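Local coordinates for uncharacterized protein Atu1735 (Agrobacterium tumefaciens, PDB 2PPX) that is of unknown function but, as an XRE-family-like helix-turn-helix protein, probably binds DNA and may act as a transcriptional regulator, at residues Ile37-Arg40 with Thr45-Glu48; Ala51-Pro56 with Arg75-Ile80; Leu60-Trp63 with Arg67-Pro70. One frame throughout, in Å; residues are numbered along the deposited sequence.

Interaction 1: Ile37-Arg40 with Thr45-Glu48; sequences IIRR and TQEE. With SO4 (sulfate ion), chain B; SO4 (sulfate ion), chain F.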
# COMPACT_ATOMS: atom_id res chain seq x y z
N ILE A 37 5.28 -15.85 12.45
CA ILE A 37 5.28 -17.33 12.43
C ILE A 37 6.16 -17.92 11.33
O ILE A 37 7.02 -18.78 11.57
CB ILE A 37 3.85 -17.92 12.33
CG1 ILE A 37 3.01 -17.40 13.52
CG2 ILE A 37 3.90 -19.51 12.35
CD1 ILE A 37 1.56 -17.86 13.52
N ILE A 38 5.93 -17.45 10.11
CA ILE A 38 6.64 -17.96 8.95
C ILE A 38 8.14 -17.65 9.11
O ILE A 38 8.95 -18.53 8.94
CB ILE A 38 6.10 -17.28 7.64
CG1 ILE A 38 4.65 -17.78 7.34
CG2 ILE A 38 7.01 -17.61 6.45
CD1 ILE A 38 3.94 -16.83 6.33
N ARG A 39 8.48 -16.39 9.43
CA ARG A 39 9.90 -16.02 9.56
C ARG A 39 10.63 -16.83 10.63
O ARG A 39 11.73 -17.34 10.41
CB ARG A 39 10.04 -14.51 9.87
CG ARG A 39 11.49 -14.07 9.99
CD ARG A 39 11.60 -12.58 10.33
NE ARG A 39 10.95 -12.19 11.58
CZ ARG A 39 11.45 -12.38 12.80
NH1 ARG A 39 12.62 -13.01 12.98
NH2 ARG A 39 10.77 -11.94 13.86
N ARG A 40 10.03 -16.94 11.81
CA ARG A 40 10.63 -17.76 12.87
C ARG A 40 10.70 -19.23 12.49
O ARG A 40 11.66 -19.93 12.86
CB ARG A 40 9.88 -17.58 14.18
CG ARG A 40 10.16 -16.23 14.79
CD ARG A 40 9.56 -16.13 16.16
NE ARG A 40 9.96 -14.88 16.79
CZ ARG A 40 9.52 -14.43 17.96
NH1 ARG A 40 9.98 -13.26 18.43
NH2 ARG A 40 8.61 -15.12 18.64
N THR A 45 16.29 -13.93 10.73
CA THR A 45 16.10 -12.66 11.42
C THR A 45 15.20 -11.76 10.57
O THR A 45 14.93 -12.04 9.39
CB THR A 45 17.44 -11.93 11.65
OG1 THR A 45 17.95 -11.50 10.39
CG2 THR A 45 18.48 -12.81 12.37
N GLN A 46 14.73 -10.66 11.15
CA GLN A 46 13.93 -9.70 10.39
C GLN A 46 14.68 -9.17 9.17
O GLN A 46 14.12 -9.08 8.07
CB GLN A 46 13.44 -8.55 11.27
CG GLN A 46 12.44 -9.01 12.40
CD GLN A 46 11.95 -7.83 13.22
OE1 GLN A 46 12.70 -6.90 13.48
NE2 GLN A 46 10.68 -7.85 13.62
N GLU A 47 15.96 -8.85 9.36
CA GLU A 47 16.86 -8.36 8.31
C GLU A 47 16.99 -9.34 7.16
O GLU A 47 16.91 -8.99 5.99
CB GLU A 47 18.26 -8.11 8.91
CG GLU A 47 18.36 -6.91 9.84
CD GLU A 47 17.76 -7.11 11.24
OE1 GLU A 47 17.75 -6.09 11.96
OE2 GLU A 47 17.32 -8.24 11.64
N GLU A 48 17.23 -10.60 7.53
CA GLU A 48 17.39 -11.66 6.54
C GLU A 48 16.11 -11.90 5.73
O GLU A 48 16.16 -12.05 4.50
CB GLU A 48 17.82 -12.97 7.22
CG GLU A 48 19.23 -12.90 7.80
CD GLU A 48 19.60 -14.11 8.65
OE1 GLU A 48 18.72 -14.72 9.29
OE2 GLU A 48 20.79 -14.46 8.67
S SO4 B . 13.31 -12.88 16.58
O1 SO4 B . 13.85 -12.56 17.89
O2 SO4 B . 12.03 -12.20 16.52
O3 SO4 B . 14.28 -12.54 15.55
O4 SO4 B . 13.09 -14.31 16.39
S SO4 F . 7.71 -12.52 21.22
O1 SO4 F . 8.39 -11.47 20.46
O2 SO4 F . 7.25 -11.96 22.50
O3 SO4 F . 6.55 -13.00 20.46
O4 SO4 F . 8.63 -13.62 21.47
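Helix 34-41 and the N-cap of helix 46-53 come closest at Arg39 and Thr45, whose CA atoms lie 7.3 Å apart, and no hydrogen bond joins the two segments directly. Arg39 carries the contact. Its chain runs straight to CD, which meets the carbonyl of Thr45 (CD to O 3.5 Å), then bends at chi3 (59°), bringing the guanidinium under Gln46. There Gln46 CG sits over the centre of one guanidinium face, 3.5 Å from Arg39 CZ, while the amide plane is turned 71° from the guanidinium. The edge of that group is left for polar partners: Arg39 NE pairs with Glu64, which also accepts from Gln46 NE2, and NH1 reaches Leu44 O. Arg39 NH2 gives a nearly straight bond to O2 of one sulfate (3.0 Å, 173°), and Arg40 NH1 reaches the same oxygen at 3.0 Å. Arg40, extended, also uses its edge to hold a second sulfate, so the two arginines and Lys36 gather anions probably taken from the crystallisation liquor. Beside Gln46, Thr45 OG1 accepts from Glu48 N (3.1 Å) and Glu48 OE1 from Thr45 N (2.9 Å): a capping box that opens the second helix of this helix-turn-helix domain.

Interaction 2: Ala51-Pro56 with Arg75-Ile80; sequences ARYHIP and RAYLKI. With SO4 (sulfate ion), chain G; SO4 (sulfate ion), chain E; SO4 (sulfate ion), chain D; SO4 (sulfate ion), chain C.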
# COMPACT_ATOMS: atom_id res chain seq x y z
N ALA A 51 15.47 -8.97 3.32
CA ALA A 51 16.32 -8.99 2.13
C ALA A 51 15.99 -10.19 1.22
O ALA A 51 15.94 -10.04 -0.00
CB ALA A 51 17.82 -9.02 2.51
N ARG A 52 15.74 -11.35 1.79
CA ARG A 52 15.46 -12.54 0.99
C ARG A 52 14.14 -12.43 0.20
O ARG A 52 14.06 -12.86 -0.97
CB ARG A 52 15.46 -13.79 1.87
CG ARG A 52 15.37 -15.08 1.11
CD ARG A 52 15.62 -16.25 2.04
NE ARG A 52 17.01 -16.26 2.50
CZ ARG A 52 17.55 -17.23 3.25
NH1 ARG A 52 16.83 -18.28 3.62
NH2 ARG A 52 18.81 -17.13 3.63
N TYR A 53 13.13 -11.83 0.82
CA TYR A 53 11.79 -11.78 0.24
C TYR A 53 11.31 -10.42 -0.23
O TYR A 53 10.15 -10.28 -0.64
CB TYR A 53 10.76 -12.45 1.19
CG TYR A 53 11.10 -13.91 1.38
CD1 TYR A 53 11.00 -14.81 0.31
CD2 TYR A 53 11.57 -14.39 2.61
CE1 TYR A 53 11.34 -16.16 0.46
CE2 TYR A 53 11.89 -15.76 2.78
CZ TYR A 53 11.79 -16.62 1.69
OH TYR A 53 12.11 -17.94 1.80
N HIS A 54 12.21 -9.43 -0.22
CA HIS A 54 11.95 -8.08 -0.74
C HIS A 54 10.76 -7.40 -0.06
O HIS A 54 9.89 -6.81 -0.72
CB HIS A 54 11.81 -8.08 -2.26
CG HIS A 54 13.00 -8.65 -2.97
ND1 HIS A 54 13.49 -8.12 -4.14
CD2 HIS A 54 13.84 -9.66 -2.65
CE1 HIS A 54 14.56 -8.81 -4.53
NE2 HIS A 54 14.79 -9.75 -3.64
N ILE A 55 10.71 -7.51 1.26
CA ILE A 55 9.70 -6.79 2.05
C ILE A 55 10.45 -5.74 2.88
O ILE A 55 11.31 -6.09 3.67
CB ILE A 55 8.93 -7.74 2.95
CG1 ILE A 55 8.16 -8.79 2.09
CG2 ILE A 55 7.95 -6.96 3.88
CD1 ILE A 55 7.72 -9.97 2.87
N PRO A 56 10.14 -4.46 2.68
CA PRO A 56 10.90 -3.40 3.38
C PRO A 56 10.83 -3.64 4.90
O PRO A 56 9.83 -4.13 5.41
CB PRO A 56 10.17 -2.10 2.97
CG PRO A 56 9.47 -2.46 1.68
CD PRO A 56 9.05 -3.92 1.85
N ARG A 75 -0.64 -10.62 1.38
CA ARG A 75 -1.07 -11.85 2.04
C ARG A 75 -0.90 -13.03 1.12
O ARG A 75 -0.47 -14.12 1.57
CB ARG A 75 -2.54 -11.79 2.51
CG ARG A 75 -2.76 -10.74 3.60
CD ARG A 75 -4.11 -10.92 4.27
NE ARG A 75 -5.28 -10.73 3.38
CZ ARG A 75 -5.85 -9.55 3.07
NH1 ARG A 75 -5.35 -8.38 3.50
NH2 ARG A 75 -6.94 -9.54 2.31
N ALA A 76 -1.27 -12.85 -0.16
CA ALA A 76 -1.13 -13.92 -1.16
C ALA A 76 0.36 -14.30 -1.27
O ALA A 76 0.73 -15.47 -1.27
CB ALA A 76 -1.69 -13.48 -2.48
N TYR A 77 1.21 -13.27 -1.33
CA TYR A 77 2.67 -13.47 -1.43
C TYR A 77 3.23 -14.26 -0.23
O TYR A 77 4.05 -15.15 -0.39
CB TYR A 77 3.35 -12.09 -1.56
CG TYR A 77 4.86 -12.16 -1.68
CD1 TYR A 77 5.49 -13.15 -2.44
CD2 TYR A 77 5.66 -11.20 -1.05
CE1 TYR A 77 6.87 -13.20 -2.53
CE2 TYR A 77 7.03 -11.24 -1.14
CZ TYR A 77 7.63 -12.23 -1.88
OH TYR A 77 9.00 -12.28 -1.95
N LEU A 78 2.81 -13.89 0.98
CA LEU A 78 3.19 -14.59 2.21
C LEU A 78 2.77 -16.03 2.22
O LEU A 78 3.49 -16.89 2.72
CB LEU A 78 2.59 -13.89 3.45
CG LEU A 78 3.28 -12.55 3.74
CD1 LEU A 78 2.57 -11.74 4.80
CD2 LEU A 78 4.80 -12.77 4.09
N LYS A 79 1.60 -16.31 1.65
CA LYS A 79 1.19 -17.70 1.48
C LYS A 79 2.13 -18.48 0.55
O LYS A 79 2.45 -19.65 0.81
CB LYS A 79 -0.26 -17.79 1.04
CG LYS A 79 -0.67 -19.23 0.68
CD LYS A 79 -1.98 -19.59 1.34
CE LYS A 79 -2.23 -21.11 1.28
NZ LYS A 79 -3.59 -21.33 0.72
N ILE A 80 2.61 -17.84 -0.53
CA ILE A 80 3.52 -18.54 -1.44
C ILE A 80 4.85 -18.80 -0.77
O ILE A 80 5.42 -19.89 -0.93
CB ILE A 80 3.80 -17.74 -2.76
CG1 ILE A 80 2.49 -17.30 -3.41
CG2 ILE A 80 4.65 -18.60 -3.70
CD1 ILE A 80 1.55 -18.41 -3.69
S SO4 G . 19.39 -20.43 5.13
O1 SO4 G . 20.21 -19.42 5.81
O2 SO4 G . 17.98 -20.26 5.47
O3 SO4 G . 19.56 -20.31 3.68
O4 SO4 G . 19.81 -21.77 5.52
S SO4 E . -7.81 -12.95 1.07
O1 SO4 E . -6.45 -13.02 1.62
O2 SO4 E . -8.42 -11.67 1.43
O3 SO4 E . -7.83 -13.05 -0.39
O4 SO4 E . -8.58 -14.06 1.62
S SO4 D . -7.51 -5.40 2.42
O1 SO4 D . -7.92 -6.57 1.64
O2 SO4 D . -6.20 -5.61 3.04
O3 SO4 D . -7.43 -4.21 1.57
O4 SO4 D . -8.54 -5.27 3.46
S SO4 C . 13.19 -4.25 -6.14
O1 SO4 C . 12.00 -4.74 -6.86
O2 SO4 C . 12.97 -2.87 -5.72
O3 SO4 C . 13.49 -5.04 -4.95
O4 SO4 C . 14.33 -4.34 -7.05
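Tyr77 reaches across from helix 72-83 and donates its hydroxyl to the carbonyl of Tyr53 near the C-terminal end of helix 46-53, with OH to O at 2.7 Å. The donor approaches at a C=O...O angle of 119°, tilted 29° from the carbonyl plane, and the carbonyl oxygen lies at the edge of the Tyr77 ring. With CG opposite the backbone N (chi1 -180°), Tyr77 points its ring out from its own helix. Around this bond the packing is apolar: Tyr53 CB lies 4.4 Å from Tyr77 CZ, Ile55 CG1 lies by the ring edge 4.2 Å from Tyr77 CE2, and Ile55 CD1 meets Leu78 CD2 at 4.2 Å. In the next shell, Arg52 CG covers one face of the Tyr53 ring, 3.8 Å above its plane, and the Tyr53 hydroxyl is bonded to Pro85 O. His54, with positive phi, turns the chain out of the helix and brings Ile55 back toward helix 72-83. Farther out, the Arg75 guanidinium bonds two sulfates along its edge. The contact is buried near the centre of the chain: Ile35 of helix 34-41 packs on Ile55 and Leu78, Leu60 and Trp63 of helix 57-64 on Ile55, and Leu92 of helix 85-92 on Tyr77.

Interaction 3: Leu60-Trp63 with Arg67-Pro70; sequences LRDW and RSEP. With SO4 (sulfate ion), chain H; SO4 (sulfate ion), chain I; SO4 (sulfate ion), chain J.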
# COMPACT_ATOMS: atom_id res chain seq x y z
N LEU A 60 7.70 -4.87 7.48
CA LEU A 60 7.79 -6.19 8.10
C LEU A 60 7.57 -6.01 9.62
O LEU A 60 6.76 -6.71 10.21
CB LEU A 60 9.17 -6.84 7.82
CG LEU A 60 9.44 -8.26 8.38
CD1 LEU A 60 10.54 -8.97 7.55
CD2 LEU A 60 9.91 -8.15 9.81
N ARG A 61 8.30 -5.06 10.21
CA ARG A 61 8.19 -4.82 11.65
C ARG A 61 6.77 -4.37 12.02
O ARG A 61 6.22 -4.82 13.02
CB ARG A 61 9.26 -3.81 12.12
CG ARG A 61 10.66 -4.46 12.19
CD ARG A 61 11.75 -3.41 12.29
NE ARG A 61 13.03 -4.08 12.49
CZ ARG A 61 14.22 -3.50 12.33
NH1 ARG A 61 14.31 -2.23 11.93
NH2 ARG A 61 15.33 -4.20 12.56
N ASP A 62 6.17 -3.50 11.18
CA ASP A 62 4.79 -3.09 11.46
C ASP A 62 3.85 -4.31 11.47
O ASP A 62 2.99 -4.40 12.34
CB ASP A 62 4.24 -2.10 10.44
CG ASP A 62 4.77 -0.69 10.63
OD1 ASP A 62 5.21 -0.31 11.76
OD2 ASP A 62 4.68 0.07 9.62
N TRP A 63 4.00 -5.19 10.49
CA TRP A 63 3.13 -6.36 10.40
C TRP A 63 3.32 -7.26 11.65
O TRP A 63 2.33 -7.71 12.27
CB TRP A 63 3.35 -7.15 9.11
CG TRP A 63 3.03 -6.41 7.84
CD1 TRP A 63 2.34 -5.21 7.70
CD2 TRP A 63 3.43 -6.79 6.52
NE1 TRP A 63 2.29 -4.86 6.38
CE2 TRP A 63 2.92 -5.82 5.63
CE3 TRP A 63 4.12 -7.89 6.00
CZ2 TRP A 63 3.13 -5.88 4.24
CZ3 TRP A 63 4.31 -7.96 4.62
CH2 TRP A 63 3.83 -6.95 3.76
N ARG A 67 1.07 -3.22 14.02
CA ARG A 67 0.89 -1.79 13.77
C ARG A 67 0.18 -1.53 12.47
O ARG A 67 -0.36 -0.45 12.25
CB ARG A 67 2.22 -1.06 13.81
CG ARG A 67 2.82 -1.11 15.20
CD ARG A 67 3.80 -0.04 15.31
NE ARG A 67 5.17 -0.50 15.27
CZ ARG A 67 6.02 -0.32 16.28
NH1 ARG A 67 5.64 0.32 17.40
NH2 ARG A 67 7.27 -0.76 16.18
N SER A 68 0.19 -2.53 11.60
CA SER A 68 -0.57 -2.47 10.36
C SER A 68 -0.70 -3.92 9.91
O SER A 68 -0.09 -4.82 10.50
CB SER A 68 0.17 -1.63 9.28
OG SER A 68 1.34 -2.32 8.93
N GLU A 69 -1.44 -4.16 8.83
CA GLU A 69 -1.61 -5.51 8.30
C GLU A 69 -1.31 -5.53 6.81
O GLU A 69 -1.60 -4.55 6.12
CB GLU A 69 -3.04 -5.98 8.51
CG GLU A 69 -3.34 -6.25 9.99
CD GLU A 69 -4.76 -6.73 10.23
OE1 GLU A 69 -5.66 -6.41 9.41
OE2 GLU A 69 -4.97 -7.39 11.28
N PRO A 70 -0.75 -6.65 6.31
CA PRO A 70 -0.48 -6.82 4.86
C PRO A 70 -1.78 -6.66 4.06
O PRO A 70 -2.83 -7.16 4.49
CB PRO A 70 0.06 -8.27 4.77
CG PRO A 70 -0.35 -8.93 6.12
CD PRO A 70 -0.34 -7.82 7.11
S SO4 H . -4.25 -1.48 8.43
O1 SO4 H . -4.18 -0.51 9.53
O2 SO4 H . -5.00 -0.94 7.30
O3 SO4 H . -2.91 -1.84 7.97
O4 SO4 H . -4.96 -2.63 9.00
S SO4 I . 17.66 -0.90 11.32
O1 SO4 I . 17.60 -2.12 12.12
O2 SO4 I . 18.38 -1.17 10.07
O3 SO4 I . 16.33 -0.41 11.00
O4 SO4 I . 18.34 0.15 12.08
S SO4 J . 9.94 0.74 18.48
O1 SO4 J . 10.75 1.96 18.48
O2 SO4 J . 8.64 1.01 19.10
O3 SO4 J . 9.72 0.26 17.12
O4 SO4 J . 10.64 -0.31 19.21
O HOH W 1 3.10 -0.60 7.66
O HOH W 2 7.26 -0.93 13.55
O HOH W 3 -0.08 -7.52 11.49
O HOH W 4 0.93 -2.68 5.25
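Pro70 lies flat against the indole of Trp63, and this is the tightly packed part of the contact. Pro70 CD stands 3.7 Å from the centroid of the five-membered ring and only 10° off its normal, a CH-pi contact, while Pro70 CB covers the same indole over its centre, 3.8 Å above the plane. Trp63 has CG beside its backbone N (chi1 -62°), which swings the ring along the flank of helix 57-64 to meet the proline. Ser68 closes in at the indole edge, its OG 3.3 Å from Trp63 CD1 and equally near Asp62 CB. Between the backbones, Arg67 N donates to Asp62 O (2.8 Å), and Ser68 N adds a weak bond to the same oxygen, so one carbonyl near the helix end takes two donors from the chain that leaves it. Helix 57-64, the third helix, probably corresponds to the recognition helix of a helix-turn-helix domain, and the segment 67-70 passes across the flank of its last turns on the way to helix 72-83.

The other side is polar and wet. Asp62 and Arg67 form a long salt bridge, OD1 to NE 3.5 Å, with carboxylate and guanidinium planes 83° apart, and a water spans Asp62 OD1 and Arg67 NH2. The carboxylate has stronger partners in the backbone N of Gly58 and of Thr59 of a neighbouring subunit, which probably favour its charged form. A second water joins Asp62 OD2 to Ser68 OG; a third donates to both Trp63 O and Ser68 O. Even the indole N-H takes part, donating to a water in the ring plane (NE1 to O 2.8 Å) that in turn reaches Glu69 O. Sulfates sit outside this layer, one on Arg67 NH2 and another on Glu69 N.

How the interactions relate
Ile55 and Trp63 bring interactions 2 and 3 together: Ile55 CG2 packs 3.8 Å from Trp63 CZ3, and Arg75 NH1 probably bonds Pro70 O at 3.0 Å, although the centres are about 12 Å apart. Interaction 1 meets interaction 3 through polar groups, with Glu47 OE1 in a salt bridge to Arg61 NH2 (3.1 Å) and Gln46 OE1 probably accepting from Arg61 NE (3.0 Å). Its link to interaction 2 is plain packing, the methyl Ile38 CD1 against the carbonyl oxygen Leu78 O at 3.6 Å. Helix 46-53 serves interactions 1 and 2 at its two ends. The sulfates on basic side chains in all three are consistent with anion-binding patches, though the ions probably come from the crystallisation liquor.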